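Local coordinates for TIR-NB-LRR type resistance protein RPV1 (Vitis rotundifolia, PDB 5KU7) that probably serves as an intracellular immune receptor in plant disease resistance and is modelled here through its TIR domain, at residues I66-N71 against D80-I85; K84-Q89 against A141-W146. All coordinates share one frame; numbering follows the deposited sequence.

Helix 76-91 takes part in both contacts, and Lys84 and Ile85 belong to both, yet the helix meets a different partner in each. Contact 1 lies in the core, where the end of strand 61-68 packs on the helix through four buried residues and apolar groups alone. Contact 2, whose centre is about 9 Å from that of contact 1, lies nearer the surface and joins the next turn of the helix to the loop before strand 146-148. It is the smaller, burying 96 Å² against 147 Å², and mixes a thioether methyl with the side-chain amide of a partly exposed glutamine. Aliphatic and aromatic groups thus give way to a single leucine meeting two long, unbranched side chains.

Contact 1 of 2, residues I66-N71 against D80-I85; sequences IVFSEN and DELVKI
Leu82 spreads its two methyl groups between Ile66 and Phe68, so one helix residue meets two side chains of the strand. CD1 of Leu82 lies 4.0 Å from CG1 of Ile66, while CD2 of Leu82 comes within 3.9 Å of CZ of Phe68, arriving at the ring edge in its plane. In both pairs the side chains cross at about a right angle. With chi1 of Leu82 at -174°, CG stands anti to the backbone N and is carried toward the strand; the rotation about CB-CG (chi2 57°) then assigns CD1 to Ile66 and CD2 to Phe68. The ring that receives CD2 is also covered on one face by its own strand: CG2 of Ile66 sits over the ring centre, 3.3 Å above the plane, as the i, i+2 spacing permits.

Ile66 divides its branches between two tasks. While CG2 lies on the ring, the chi2 rotation bends CD1 round toward the next helix turn, where it meets CG2 of Ile85 tip to tip at 4.2 Å. Ile66, Phe68, Leu82 and Ile85 are all buried, and the links between them are apolar. Leu137 of helix 130-141 touches both Phe68 and Leu82, whereas Ile85 reaches Ser13 of strand 8-14. The axes of the short segments 66-68 and 80-85 approach to 11.3 Å, with 139° between their N-to-C directions. Such strand-on-helix packing, followed by strand 95-101 lying parallel to 61-68, is characteristic of the beta-alpha-beta unit in the parallel-sheet, flavodoxin-like fold of TIR domains.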
loop_
_atom_site.group_PDB
_atom_site.type_symbol
_atom_site.label_atom_id
_atom_site.label_comp_id
_atom_site.label_asym_id
_atom_site.label_seq_id
_atom_site.Cartn_x
_atom_site.Cartn_y
_atom_site.Cartn_z
ATOM N N ILE A 66 -16.610 -0.070 -0.896
ATOM C CA ILE A 66 -16.363 1.360 -0.902
ATOM C C ILE A 66 -15.138 1.705 -0.078
ATOM O O ILE A 66 -15.085 1.428 1.119
ATOM C CB ILE A 66 -17.555 2.150 -0.367
ATOM C CG1 ILE A 66 -18.707 2.147 -1.384
ATOM C CG2 ILE A 66 -17.134 3.579 -0.145
ATOM C CD1 ILE A 66 -19.549 0.916 -1.364
ATOM N N VAL A 67 -14.135 2.279 -0.732
ATOM C CA VAL A 67 -12.966 2.765 -0.028
ATOM C C VAL A 67 -13.193 4.223 0.323
ATOM O O VAL A 67 -12.825 5.129 -0.428
ATOM C CB VAL A 67 -11.694 2.608 -0.860
ATOM C CG1 VAL A 67 -10.457 3.052 -0.060
ATOM C CG2 VAL A 67 -11.557 1.169 -1.326
ATOM N N PHE A 68 -13.873 4.444 1.439
ATOM C CA PHE A 68 -14.016 5.793 1.958
ATOM C C PHE A 68 -12.639 6.286 2.393
ATOM O O PHE A 68 -11.969 5.661 3.228
ATOM C CB PHE A 68 -14.996 5.837 3.130
ATOM C CG PHE A 68 -16.446 5.758 2.723
ATOM C CD1 PHE A 68 -16.985 6.682 1.835
ATOM C CD2 PHE A 68 -17.270 4.768 3.230
ATOM C CE1 PHE A 68 -18.339 6.624 1.461
ATOM C CE2 PHE A 68 -18.608 4.707 2.862
ATOM C CZ PHE A 68 -19.138 5.638 1.966
ATOM N N SER A 69 -12.216 7.397 1.807
ATOM C CA SER A 69 -10.936 8.010 2.136
ATOM C C SER A 69 -11.172 9.501 2.311
ATOM O O SER A 69 -12.249 10.003 1.978
ATOM C CB SER A 69 -9.893 7.731 1.045
ATOM O OG SER A 69 -10.384 8.108 -0.234
ATOM N N GLU A 70 -10.151 10.200 2.788
ATOM C CA GLU A 70 -10.261 11.591 3.224
ATOM C C GLU A 70 -11.036 12.505 2.270
ATOM O O GLU A 70 -11.827 13.350 2.718
ATOM C CB GLU A 70 -8.860 12.167 3.448
ATOM C CG GLU A 70 -8.827 13.448 4.282
ATOM C CD GLU A 70 -7.466 14.120 4.252
ATOM O OE1 GLU A 70 -6.577 13.607 3.547
ATOM O OE2 GLU A 70 -7.277 15.142 4.942
ATOM N N ASN A 71 -10.826 12.326 0.965
ATOM C CA ASN A 71 -11.387 13.249 -0.008
ATOM C C ASN A 71 -12.407 12.625 -0.937
ATOM O O ASN A 71 -12.660 13.153 -2.022
ATOM C CB ASN A 71 -10.273 13.881 -0.827
ATOM C CG ASN A 71 -9.300 14.642 0.033
ATOM O OD1 ASN A 71 -9.642 15.678 0.600
ATOM N ND2 ASN A 71 -8.076 14.135 0.142
ATOM N N ASP A 80 -21.995 10.419 -6.866
ATOM C CA ASP A 80 -23.024 9.924 -7.786
ATOM C C ASP A 80 -22.896 8.410 -7.886
ATOM O O ASP A 80 -23.889 7.696 -7.981
ATOM C CB ASP A 80 -22.902 10.582 -9.159
ATOM C CG ASP A 80 -23.439 11.995 -9.170
ATOM O OD1 ASP A 80 -24.296 12.315 -8.312
ATOM O OD2 ASP A 80 -23.013 12.792 -10.036
ATOM N N GLU A 81 -21.652 7.939 -7.855
ATOM C CA GLU A 81 -21.341 6.515 -7.796
ATOM C C GLU A 81 -22.021 5.830 -6.624
ATOM O O GLU A 81 -22.661 4.781 -6.762
ATOM C CB GLU A 81 -19.835 6.320 -7.669
ATOM C CG GLU A 81 -19.321 5.101 -8.352
ATOM C CD GLU A 81 -17.837 5.175 -8.570
ATOM O OE1 GLU A 81 -17.084 4.986 -7.582
ATOM O OE2 GLU A 81 -17.425 5.462 -9.723
ATOM N N LEU A 82 -21.845 6.442 -5.463
ATOM C CA LEU A 82 -22.352 5.913 -4.215
ATOM C C LEU A 82 -23.863 5.858 -4.187
ATOM O O LEU A 82 -24.436 4.923 -3.631
ATOM C CB LEU A 82 -21.852 6.757 -3.038
ATOM C CG LEU A 82 -22.215 6.207 -1.661
ATOM C CD1 LEU A 82 -21.684 4.788 -1.480
ATOM C CD2 LEU A 82 -21.707 7.134 -0.573
ATOM N N VAL A 83 -24.510 6.866 -4.767
ATOM C CA VAL A 83 -25.980 6.887 -4.836
ATOM C C VAL A 83 -26.485 5.706 -5.648
ATOM O O VAL A 83 -27.411 5.015 -5.239
ATOM C CB VAL A 83 -26.514 8.189 -5.447
ATOM C CG1 VAL A 83 -28.022 8.088 -5.673
ATOM C CG2 VAL A 83 -26.189 9.374 -4.546
ATOM N N LYS A 84 -25.866 5.474 -6.802
ATOM C CA LYS A 84 -26.208 4.330 -7.640
ATOM C C LYS A 84 -26.040 3.021 -6.878
ATOM O O LYS A 84 -26.889 2.140 -6.946
ATOM C CB LYS A 84 -25.332 4.291 -8.898
ATOM C CG LYS A 84 -25.663 3.118 -9.807
ATOM C CD LYS A 84 -27.124 3.267 -10.362
ATOM C CE LYS A 84 -27.502 2.100 -11.268
ATOM N NZ LYS A 84 -28.840 2.287 -11.940
ATOM N N ILE A 85 -24.931 2.907 -6.158
ATOM C CA ILE A 85 -24.616 1.717 -5.379
ATOM C C ILE A 85 -25.689 1.436 -4.343
ATOM O O ILE A 85 -26.130 0.304 -4.173
ATOM C CB ILE A 85 -23.248 1.877 -4.675
ATOM C CG1 ILE A 85 -22.125 1.748 -5.705
ATOM C CG2 ILE A 85 -23.078 0.848 -3.575
ATOM C CD1 ILE A 85 -20.778 2.302 -5.246
#

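Contact 2 of 2, residues K84-Q89 against A141-W146; sequences KIMECQ and ANLSGW
The backbone N of Gln89, whose side chain lies against Leu143, makes two weak hydrogen bonds inside the helix. One goes to Ile85 O at 3.2 Å and the other to Met86 O at 3.1 Å, an i-4 and an i-3 acceptor sharing a single N-H. From this backbone position the Gln89 side chain extends toward the loop, bent at chi2 (-109°), and its amide end meets the branched end of Leu143. NE2 of Gln89 is 3.8 Å from CD2 of Leu143 and 4.0 Å from its CD1, so the nitrogen rests against both methyls in van der Waals contact.

CD1 of Leu143 has a second neighbour, the terminal methyl of Met86: CE of Met86 lies 4.2 Å away, the two side chains reaching toward each other tip to tip. Although the Met86 CB points across the line to the loop, bends at both chi2 (-51°) and chi3 (-61°) fold the thioether round and bring CE to the leucine. CE of Met86 is also 4.2 Å from CD of Gln89, evidence that the two helix side chains lie next to each other where Leu143 meets them. The backbones themselves remain well separated, the nearest CA pair, Met86 and Leu143, being 10.8 Å apart.

Leu143 and Gln89 both also touch Val96 of strand 95-101, which therefore takes part in the same cluster. The contact thus brings helix 76-91 together with the loop that leads from helix 130-141 into strand 146-148, one of the two edge strands of the parallel sheet within this chain, beside strand 95-101.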
loop_
_atom_site.group_PDB
_atom_site.type_symbol
_atom_site.label_atom_id
_atom_site.label_comp_id
_atom_site.label_asym_id
_atom_site.label_seq_id
_atom_site.Cartn_x
_atom_site.Cartn_y
_atom_site.Cartn_z
ATOM N N LYS A 84 -25.866 5.474 -6.802
ATOM C CA LYS A 84 -26.208 4.330 -7.640
ATOM C C LYS A 84 -26.040 3.021 -6.878
ATOM O O LYS A 84 -26.889 2.140 -6.946
ATOM C CB LYS A 84 -25.332 4.291 -8.898
ATOM C CG LYS A 84 -25.663 3.118 -9.807
ATOM C CD LYS A 84 -27.124 3.267 -10.362
ATOM C CE LYS A 84 -27.502 2.100 -11.268
ATOM N NZ LYS A 84 -28.840 2.287 -11.940
ATOM N N ILE A 85 -24.931 2.907 -6.158
ATOM C CA ILE A 85 -24.616 1.717 -5.379
ATOM C C ILE A 85 -25.689 1.436 -4.343
ATOM O O ILE A 85 -26.130 0.304 -4.173
ATOM C CB ILE A 85 -23.248 1.877 -4.675
ATOM C CG1 ILE A 85 -22.125 1.748 -5.705
ATOM C CG2 ILE A 85 -23.078 0.848 -3.575
ATOM C CD1 ILE A 85 -20.778 2.302 -5.246
ATOM N N MET A 86 -26.118 2.481 -3.656
ATOM C CA MET A 86 -27.118 2.319 -2.622
ATOM C C MET A 86 -28.509 2.034 -3.196
ATOM O O MET A 86 -29.309 1.332 -2.570
ATOM C CB MET A 86 -27.127 3.555 -1.736
ATOM C CG MET A 86 -25.799 3.769 -1.015
ATOM S SD MET A 86 -25.211 2.286 -0.148
ATOM C CE MET A 86 -26.546 2.030 1.012
ATOM N N GLU A 87 -28.791 2.580 -4.382
ATOM C CA GLU A 87 -30.040 2.299 -5.101
ATOM C C GLU A 87 -30.129 0.830 -5.510
ATOM O O GLU A 87 -31.186 0.212 -5.411
ATOM C CB GLU A 87 -30.156 3.203 -6.331
ATOM C CG GLU A 87 -30.379 4.670 -5.990
ATOM C CD GLU A 87 -30.534 5.549 -7.211
ATOM O OE1 GLU A 87 -30.339 5.052 -8.340
ATOM O OE2 GLU A 87 -30.860 6.741 -7.036
ATOM N N CYS A 88 -29.019 0.276 -5.991
ATOM C CA CYS A 88 -28.969 -1.136 -6.372
ATOM C C CYS A 88 -29.106 -1.995 -5.135
ATOM O O CYS A 88 -29.450 -3.171 -5.208
ATOM C CB CYS A 88 -27.655 -1.483 -7.069
ATOM S SG CYS A 88 -27.418 -0.647 -8.618
ATOM N N GLN A 89 -28.814 -1.383 -3.998
ATOM C CA GLN A 89 -28.855 -2.062 -2.720
ATOM C C GLN A 89 -30.297 -2.250 -2.268
ATOM O O GLN A 89 -30.667 -3.319 -1.795
ATOM C CB GLN A 89 -28.048 -1.262 -1.705
ATOM C CG GLN A 89 -27.389 -2.080 -0.646
ATOM C CD GLN A 89 -28.031 -1.912 0.691
ATOM O OE1 GLN A 89 -29.135 -1.390 0.795
ATOM N NE2 GLN A 89 -27.319 -2.307 1.737
ATOM N N ALA A 141 -22.468 4.292 5.541
ATOM C CA ALA A 141 -21.595 4.258 6.712
ATOM C C ALA A 141 -22.210 3.479 7.875
ATOM O O ALA A 141 -21.526 3.169 8.852
ATOM C CB ALA A 141 -21.258 5.672 7.155
ATOM N N ASN A 142 -23.501 3.169 7.778
ATOM C CA ASN A 142 -24.157 2.382 8.817
ATOM C C ASN A 142 -24.178 0.909 8.481
ATOM O O ASN A 142 -24.669 0.102 9.257
ATOM C CB ASN A 142 -25.583 2.858 9.052
ATOM C CG ASN A 142 -25.673 3.896 10.139
ATOM O OD1 ASN A 142 -25.796 5.087 9.869
ATOM N ND2 ASN A 142 -25.613 3.448 11.383
ATOM N N LEU A 143 -23.630 0.560 7.326
ATOM C CA LEU A 143 -23.451 -0.840 6.983
ATOM C C LEU A 143 -22.229 -1.317 7.740
ATOM O O LEU A 143 -21.297 -0.545 7.947
ATOM C CB LEU A 143 -23.276 -1.005 5.480
ATOM C CG LEU A 143 -24.416 -0.431 4.638
ATOM C CD1 LEU A 143 -24.075 -0.548 3.166
ATOM C CD2 LEU A 143 -25.696 -1.173 4.949
ATOM N N SER A 144 -22.211 -2.576 8.155
ATOM C CA SER A 144 -21.071 -3.064 8.917
ATOM C C SER A 144 -19.859 -3.174 8.003
ATOM O O SER A 144 -19.919 -3.797 6.939
ATOM C CB SER A 144 -21.365 -4.410 9.585
ATOM O OG SER A 144 -21.436 -5.454 8.638
ATOM N N GLY A 145 -18.763 -2.549 8.403
ATOM C CA GLY A 145 -17.563 -2.627 7.595
ATOM C C GLY A 145 -16.299 -2.733 8.416
ATOM O O GLY A 145 -16.288 -3.337 9.479
ATOM N N TRP A 146 -15.235 -2.133 7.905
ATOM C CA TRP A 146 -13.957 -2.129 8.576
ATOM C C TRP A 146 -13.442 -0.704 8.692
ATOM O O TRP A 146 -13.353 0.015 7.697
ATOM C CB TRP A 146 -12.941 -2.979 7.811
ATOM C CG TRP A 146 -13.403 -4.364 7.502
ATOM C CD1 TRP A 146 -13.091 -5.500 8.192
ATOM C CD2 TRP A 146 -14.271 -4.769 6.435
ATOM N NE1 TRP A 146 -13.709 -6.586 7.620
ATOM C CE2 TRP A 146 -14.443 -6.164 6.544
ATOM C CE3 TRP A 146 -14.924 -4.090 5.405
ATOM C CZ2 TRP A 146 -15.245 -6.892 5.657
ATOM C CZ3 TRP A 146 -15.714 -4.812 4.522
ATOM C CH2 TRP A 146 -15.867 -6.202 4.656
#